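Local structure of taurocyamine kinase (Schistosoma mansoni, 4WOD) at residues K294-K299 with R343-L348; K374-A379 with C384-Y389; V487-E492 with E608-I613. The protein reversibly transfers the phosphoryl group of ATP to taurocyamine, as a magnesium-dependent member of the phosphagen (ATP:guanido) kinase family. The protein carries 4 engineered substitutions. All coordinates share one frame; numbering follows the deposited sequence.

Contact 1 (K294-K299 with R343-L348); sequences KEICEK and RALLEL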
# COMPACT_ATOMS: atom_id res chain seq x y z
N LYS A 294 2.47 -4.85 2.98
CA LYS A 294 1.11 -5.27 2.60
C LYS A 294 1.03 -5.86 1.18
O LYS A 294 0.42 -6.91 0.97
CB LYS A 294 0.13 -4.10 2.73
CG LYS A 294 -0.00 -3.56 4.15
CD LYS A 294 -0.67 -4.57 5.07
CE LYS A 294 -0.80 -4.06 6.51
NZ LYS A 294 -1.72 -2.89 6.65
N GLU A 295 1.65 -5.19 0.22
CA GLU A 295 1.57 -5.63 -1.16
C GLU A 295 2.31 -6.95 -1.31
O GLU A 295 1.84 -7.84 -2.03
CB GLU A 295 2.14 -4.58 -2.12
CG GLU A 295 1.31 -3.27 -2.23
CD GLU A 295 1.33 -2.41 -0.94
OE1 GLU A 295 2.22 -2.61 -0.08
OE2 GLU A 295 0.44 -1.54 -0.79
N ILE A 296 3.44 -7.07 -0.62
CA ILE A 296 4.22 -8.31 -0.64
C ILE A 296 3.38 -9.49 -0.16
O ILE A 296 3.32 -10.53 -0.82
CB ILE A 296 5.49 -8.19 0.22
CG1 ILE A 296 6.42 -7.12 -0.36
CG2 ILE A 296 6.22 -9.54 0.29
CD1 ILE A 296 7.76 -7.03 0.34
N CYS A 297 2.69 -9.30 0.97
CA CYS A 297 1.76 -10.33 1.48
C CYS A 297 0.66 -10.69 0.48
O CYS A 297 0.48 -11.86 0.14
CB CYS A 297 1.12 -9.89 2.80
SG CYS A 297 2.25 -9.68 4.20
N GLU A 298 -0.09 -9.68 0.04
CA GLU A 298 -1.15 -9.90 -0.92
C GLU A 298 -0.66 -10.66 -2.16
O GLU A 298 -1.38 -11.49 -2.71
CB GLU A 298 -1.78 -8.57 -1.34
CG GLU A 298 -2.56 -8.66 -2.64
CD GLU A 298 -3.24 -7.35 -3.01
OE1 GLU A 298 -2.61 -6.28 -2.81
OE2 GLU A 298 -4.39 -7.40 -3.51
N LYS A 299 0.57 -10.39 -2.59
CA LYS A 299 1.08 -11.03 -3.78
C LYS A 299 1.39 -12.51 -3.51
O LYS A 299 1.43 -13.32 -4.43
CB LYS A 299 2.33 -10.30 -4.29
CG LYS A 299 2.94 -10.94 -5.52
CD LYS A 299 3.47 -9.90 -6.49
CE LYS A 299 3.79 -10.54 -7.83
NZ LYS A 299 2.59 -11.25 -8.38
N ARG A 343 4.88 -19.64 4.18
CA ARG A 343 6.21 -20.21 4.06
C ARG A 343 7.15 -19.25 3.29
O ARG A 343 8.25 -18.94 3.77
CB ARG A 343 6.16 -21.58 3.37
CG ARG A 343 7.55 -22.03 2.92
CD ARG A 343 7.55 -23.39 2.24
NE ARG A 343 8.92 -23.83 2.04
CZ ARG A 343 9.27 -25.04 1.60
NH1 ARG A 343 8.34 -25.94 1.33
NH2 ARG A 343 10.56 -25.35 1.46
N ALA A 344 6.71 -18.74 2.14
CA ALA A 344 7.49 -17.76 1.39
C ALA A 344 7.83 -16.51 2.22
O ALA A 344 8.94 -15.98 2.15
CB ALA A 344 6.74 -17.34 0.09
N LEU A 345 6.86 -16.03 2.98
CA LEU A 345 7.07 -14.81 3.77
C LEU A 345 8.05 -15.02 4.91
O LEU A 345 8.90 -14.16 5.20
CB LEU A 345 5.74 -14.29 4.31
CG LEU A 345 4.68 -13.85 3.31
CD1 LEU A 345 3.43 -13.41 4.07
CD2 LEU A 345 5.22 -12.72 2.41
N LEU A 346 7.95 -16.17 5.57
CA LEU A 346 8.86 -16.47 6.66
C LEU A 346 10.28 -16.71 6.11
O LEU A 346 11.27 -16.31 6.72
CB LEU A 346 8.36 -17.67 7.49
CG LEU A 346 7.03 -17.51 8.24
CD1 LEU A 346 6.59 -18.84 8.81
CD2 LEU A 346 7.08 -16.45 9.35
N GLU A 347 10.36 -17.37 4.95
CA GLU A 347 11.67 -17.55 4.29
C GLU A 347 12.27 -16.17 3.95
O GLU A 347 13.48 -15.96 4.07
CB GLU A 347 11.54 -18.41 3.03
CG GLU A 347 11.38 -19.89 3.30
CD GLU A 347 11.10 -20.71 2.05
OE1 GLU A 347 10.65 -20.15 1.04
OE2 GLU A 347 11.32 -21.94 2.07
N LEU A 348 11.41 -15.24 3.54
CA LEU A 348 11.88 -13.89 3.23
C LEU A 348 12.33 -13.14 4.49
O LEU A 348 13.31 -12.38 4.44
CB LEU A 348 10.79 -13.11 2.49
CG LEU A 348 11.22 -11.78 1.86
CD1 LEU A 348 12.46 -11.98 1.01
CD2 LEU A 348 10.08 -11.22 1.02

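Contact 2 (K374-A379 with C384-Y389); sequences KLLEGA and CYTRKY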
# COMPACT_ATOMS: atom_id res chain seq x y z
N LYS A 374 15.64 -11.67 -9.37
CA LYS A 374 14.61 -12.56 -9.92
C LYS A 374 13.32 -11.77 -10.17
O LYS A 374 12.73 -11.88 -11.24
CB LYS A 374 14.35 -13.74 -8.99
CG LYS A 374 15.56 -14.64 -8.79
CD LYS A 374 15.17 -16.02 -8.26
CE LYS A 374 15.71 -16.27 -6.84
NZ LYS A 374 16.95 -17.10 -6.82
N LEU A 375 12.91 -10.93 -9.22
CA LEU A 375 11.70 -10.12 -9.46
C LEU A 375 11.88 -9.20 -10.67
O LEU A 375 10.92 -8.95 -11.43
CB LEU A 375 11.33 -9.31 -8.21
CG LEU A 375 10.90 -10.09 -6.97
CD1 LEU A 375 10.68 -9.16 -5.78
CD2 LEU A 375 9.64 -10.89 -7.24
N LEU A 376 13.10 -8.71 -10.87
CA LEU A 376 13.40 -7.78 -11.95
C LEU A 376 13.33 -8.44 -13.33
O LEU A 376 13.24 -7.75 -14.35
CB LEU A 376 14.78 -7.17 -11.72
CG LEU A 376 15.23 -5.98 -12.58
CD1 LEU A 376 14.28 -4.78 -12.45
CD2 LEU A 376 16.68 -5.60 -12.23
N GLU A 377 13.33 -9.77 -13.37
CA GLU A 377 13.23 -10.48 -14.64
C GLU A 377 11.96 -10.14 -15.43
O GLU A 377 11.91 -10.33 -16.64
CB GLU A 377 13.31 -11.99 -14.41
CG GLU A 377 14.67 -12.39 -13.87
CD GLU A 377 14.92 -13.88 -13.96
OE1 GLU A 377 14.01 -14.63 -14.39
OE2 GLU A 377 16.03 -14.30 -13.59
N GLY A 378 10.96 -9.61 -14.74
CA GLY A 378 9.73 -9.18 -15.38
C GLY A 378 9.87 -7.86 -16.12
O GLY A 378 8.95 -7.43 -16.82
N ALA A 379 11.01 -7.20 -15.97
CA ALA A 379 11.25 -5.95 -16.68
C ALA A 379 11.82 -6.25 -18.06
O ALA A 379 12.52 -7.24 -18.25
CB ALA A 379 12.19 -5.05 -15.89
N CYS A 384 14.54 -1.36 -19.88
CA CYS A 384 14.80 -1.13 -18.47
C CYS A 384 16.30 -1.13 -18.18
O CYS A 384 16.93 -2.19 -18.12
CB CYS A 384 14.10 -2.19 -17.62
SG CYS A 384 14.36 -2.02 -15.86
N TYR A 385 16.86 0.06 -18.00
CA TYR A 385 18.30 0.21 -17.74
C TYR A 385 18.74 -0.58 -16.52
O TYR A 385 19.82 -1.19 -16.53
CB TYR A 385 18.65 1.68 -17.55
CG TYR A 385 18.41 2.53 -18.78
CD1 TYR A 385 19.39 2.71 -19.73
CD2 TYR A 385 17.18 3.17 -18.96
CE1 TYR A 385 19.17 3.50 -20.85
CE2 TYR A 385 16.95 3.96 -20.08
CZ TYR A 385 17.95 4.11 -21.02
OH TYR A 385 17.73 4.89 -22.13
N THR A 386 17.90 -0.57 -15.49
CA THR A 386 18.20 -1.19 -14.21
C THR A 386 18.52 -2.67 -14.38
O THR A 386 19.46 -3.19 -13.77
CB THR A 386 17.00 -1.02 -13.23
OG1 THR A 386 16.63 0.38 -13.14
CG2 THR A 386 17.34 -1.57 -11.84
N ARG A 387 17.75 -3.34 -15.24
CA ARG A 387 17.97 -4.75 -15.55
C ARG A 387 19.08 -5.00 -16.56
O ARG A 387 19.87 -5.93 -16.42
CB ARG A 387 16.68 -5.38 -16.08
CG ARG A 387 16.87 -6.81 -16.49
CD ARG A 387 15.56 -7.53 -16.73
NE ARG A 387 15.81 -8.96 -16.87
CZ ARG A 387 15.34 -9.72 -17.86
NH1 ARG A 387 14.57 -9.19 -18.80
NH2 ARG A 387 15.63 -11.01 -17.91
N LYS A 388 19.14 -4.16 -17.59
CA LYS A 388 20.08 -4.36 -18.69
C LYS A 388 21.54 -4.46 -18.21
O LYS A 388 22.32 -5.25 -18.75
CB LYS A 388 19.93 -3.22 -19.70
CG LYS A 388 20.77 -3.37 -20.95
CD LYS A 388 20.48 -2.23 -21.90
CE LYS A 388 21.45 -2.19 -23.05
NZ LYS A 388 21.13 -1.06 -23.96
N TYR A 389 21.90 -3.68 -17.18
CA TYR A 389 23.29 -3.67 -16.74
C TYR A 389 23.50 -4.49 -15.49
O TYR A 389 24.61 -4.54 -14.96
CB TYR A 389 23.76 -2.23 -16.54
CG TYR A 389 23.84 -1.55 -17.88
CD1 TYR A 389 24.96 -1.73 -18.70
CD2 TYR A 389 22.78 -0.79 -18.36
CE1 TYR A 389 25.03 -1.16 -19.96
CE2 TYR A 389 22.85 -0.21 -19.61
CZ TYR A 389 23.97 -0.39 -20.40
OH TYR A 389 24.02 0.18 -21.65

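Contact 3 (V487-E492 with E608-I613); sequences VGRSVE and EGINAI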
# COMPACT_ATOMS: atom_id res chain seq x y z
N VAL A 487 15.97 22.44 -10.41
CA VAL A 487 17.12 21.53 -10.30
C VAL A 487 16.97 20.60 -9.11
O VAL A 487 16.27 20.94 -8.14
CB VAL A 487 18.47 22.29 -10.15
CG1 VAL A 487 18.82 23.06 -11.43
CG2 VAL A 487 18.44 23.19 -8.92
N GLY A 488 17.62 19.44 -9.17
CA GLY A 488 17.79 18.61 -8.00
C GLY A 488 19.11 18.91 -7.31
O GLY A 488 20.06 19.31 -7.97
N ARG A 489 19.17 18.76 -5.98
CA ARG A 489 20.44 18.85 -5.23
C ARG A 489 20.46 17.85 -4.08
O ARG A 489 19.44 17.55 -3.47
CB ARG A 489 20.69 20.27 -4.67
CG ARG A 489 20.99 21.36 -5.71
CD ARG A 489 22.40 21.21 -6.36
NE ARG A 489 22.74 22.27 -7.32
CZ ARG A 489 22.44 22.28 -8.61
NH1 ARG A 489 21.77 21.27 -9.16
NH2 ARG A 489 22.80 23.31 -9.38
N SER A 490 21.66 17.30 -3.85
CA SER A 490 21.94 16.47 -2.71
C SER A 490 22.89 17.23 -1.81
O SER A 490 23.72 18.01 -2.29
CB SER A 490 22.59 15.14 -3.14
OG SER A 490 21.76 14.42 -4.04
N VAL A 491 22.77 16.99 -0.51
CA VAL A 491 23.60 17.64 0.48
C VAL A 491 24.70 16.67 0.89
O VAL A 491 24.42 15.52 1.28
CB VAL A 491 22.78 18.08 1.71
CG1 VAL A 491 23.71 18.67 2.81
CG2 VAL A 491 21.67 19.08 1.31
N GLU A 492 25.94 17.12 0.81
CA GLU A 492 27.08 16.29 1.23
C GLU A 492 26.94 15.77 2.66
O GLU A 492 26.51 16.49 3.55
CB GLU A 492 28.39 17.07 1.14
CG GLU A 492 29.05 17.03 -0.23
CD GLU A 492 30.43 17.66 -0.21
OE1 GLU A 492 30.98 17.84 0.90
OE2 GLU A 492 30.97 17.97 -1.29
N GLU A 608 19.83 32.45 -8.50
CA GLU A 608 20.10 33.23 -7.32
C GLU A 608 19.65 32.47 -6.07
O GLU A 608 20.30 32.55 -5.03
CB GLU A 608 19.42 34.59 -7.40
CG GLU A 608 20.07 35.51 -8.42
CD GLU A 608 19.26 36.76 -8.68
OE1 GLU A 608 18.16 36.89 -8.07
OE2 GLU A 608 19.71 37.59 -9.50
N GLY A 609 18.58 31.70 -6.19
CA GLY A 609 18.11 30.88 -5.09
C GLY A 609 19.02 29.71 -4.77
O GLY A 609 19.23 29.35 -3.61
N ILE A 610 19.55 29.10 -5.82
CA ILE A 610 20.47 27.97 -5.63
C ILE A 610 21.73 28.44 -4.92
O ILE A 610 22.19 27.83 -3.94
CB ILE A 610 20.87 27.33 -6.99
CG1 ILE A 610 19.65 26.85 -7.79
CG2 ILE A 610 21.87 26.18 -6.77
CD1 ILE A 610 20.03 26.31 -9.17
N ASN A 611 22.28 29.55 -5.40
CA ASN A 611 23.45 30.14 -4.79
C ASN A 611 23.23 30.50 -3.32
O ASN A 611 24.08 30.25 -2.49
CB ASN A 611 23.91 31.36 -5.58
CG ASN A 611 24.55 30.98 -6.90
OD1 ASN A 611 25.01 29.84 -7.08
ND2 ASN A 611 24.57 31.91 -7.85
N ALA A 612 22.07 31.08 -3.00
CA ALA A 612 21.76 31.49 -1.63
C ALA A 612 21.68 30.28 -0.68
O ALA A 612 22.22 30.29 0.42
CB ALA A 612 20.45 32.29 -1.59
N ILE A 613 20.99 29.24 -1.13
CA ILE A 613 20.89 28.02 -0.36
C ILE A 613 22.29 27.41 -0.16
O ILE A 613 22.61 26.92 0.94
CB ILE A 613 19.93 27.03 -1.04
CG1 ILE A 613 18.52 27.63 -1.05
CG2 ILE A 613 19.95 25.67 -0.33
CD1 ILE A 613 17.49 26.81 -1.78

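Contact 1 (K294-K299 with R343-L348)
While Leu345 packs against Ile296 and Cys297, the same helical turn carries on another side the shortest polar side-chain bond here, from Arg343 NE to Glu347 OE2, 3.1 Å. It is a salt bridge spanning one helical turn, nearly straight at 162°. The carboxylate oxygen lies at the edge of the guanidinium, in its plane, whereas the arginine approaches that oxygen from above the carboxylate plane.

Across the contact the chemistry is wholly apolar, and Leu345 divides its two methyls between neighbouring residues of 294-299. CD1 reaches the sulfur of Cys297 (SG, 3.9 Å), and CD2 meets CG2 of Ile296 at 4.0 Å. Because chi1 of Ile296 (-64°) sets CG1 beside the backbone N, CG2 is the branch anti to it, and this methyl faces the long helix, where it also comes within 4.3 Å of Leu348 CD2.

Both helices belong to the C-terminal catalytic domain of the first repeat. The axes of the two segments come no closer than 10.5 Å, with 140° between their directions, an oblique antiparallel crossing, and the two segments bury only 150 Å² between them. Strand 302-306, an outer strand of the antiparallel sheet, adds Ile302 against Leu345 and Pro304 against Cys297. Ile296 also touches Arg414 and Tyr418 of helix 409-418, which brings the second repeat up to this hydrophobic patch.

Contact 2 (K374-A379 with C384-Y389)
Arg387 runs alongside Leu376 in the opposite direction and carries its guanidinium to the type I turn from Leu376 to Ala379. Its chain leaves with CG anti to the backbone N (chi1 177°) and stays extended as far as NE, which takes the charged end past Leu376 to a row of backbone carbonyls. NH1 donates to Ala379 O at 2.9 Å, but with an N-H...O angle of 130° the bond is weak. Glu377 O lies over one face of the same guanidinium, offset toward its rim, 3.6 Å from NH1. Nearer the root of the side chain, Arg387 CD comes within 3.3 Å of Leu376 O, which is already the acceptor for Ala379 N in that turn.

The apolar half is held by Leu376. Its CD2 sits 3.7 Å from Arg387 CA and also reaches CG2 of Thr386, so the leucine lies against the first turn of the next helix.

Two short helices joined by a tight turn and a brief loop thus fold back on each other within the N-terminal domain of the second repeat. Helix 409-418 closes over this pair, receiving Leu375 and Thr386, and Thr386 O accepts from Tyr439 OH.

Ala379, the third main contributor, places CB 3.7 Å from SG of Cys384. Cys384 is the N-cap of helix 385-388, and its sulfur accepts a weak capping bond from Arg387 N. The Glu377 carboxylate stays 5.3 Å from the guanidinium, measured OE1 to Arg387 NH2, close enough perhaps for mild electrostatic attraction.

Contact 3 (V487-E492 with E608-I613)
Val487 and Ile610 reach toward each other tip to tip, and Arg489 crosses the same isoleucine at about a right angle. The first meeting is the closer: CG2 of Val487 lies 3.5 Å from Ile610 CD1. CG2 of Ile610 meets the arginine obliquely, 4.0 Å from Arg489 NH2, and CD1 comes nearly as close to that nitrogen, so both branches of one side chain of helix 599-614 touch the guanidinium while CD1 also meets the valine.

Arg489 is available for this because its chain bends at the second torsion (chi2 -71°) and curls back along its own strand. There NH1 donates to the carbonyl of Gly488, 2.9 Å from O, with an N-H...O angle of 149°. The fold-back also slides one face of the guanidinium against Val487 CG2, 3.8 Å above the plane and offset toward the rim.

Val487 and Arg489, two residues apart, both direct their side chains to the helix, as alternation along a strand allows. Strand 480-489 lies inside the eight-stranded antiparallel sheet of the second catalytic domain, between strands 588-595 and 639-646, and helix 599-614 packs on the face of the sheet to which Val487 and Arg489 point. Ile613, one turn on, continues the packing over Met588 and Ile590. Arg486, next to Val487 in the chain, is predicted to bind ATP.

The charge of this buried arginine is probably eased by the Gly488 carbonyl and by a cation-pi contact with Tyr627, while Ile610 and Val487 offer it van der Waals contact.

All three contacts are largely buried, but they join different elements of the two repeats. Contacts 1 and 3 belong to the catalytic domains of the first and second repeats: one joins two helices beside an outer strand, the other lays a helix on an inner strand. Contact 2 is a local fold-back within a helical N-terminal domain and reaches the surface at Glu377. Contact 1 is apolar throughout, contact 2 sets a partly exposed arginine among backbone carbonyls, and contact 3 lays a buried arginine beside aliphatic side chains. Helix 409-418 touches residues of both contact 1 and contact 2, whose centres lie about 21 Å apart; the centre of contact 3 is about 41 Å from that of contact 1.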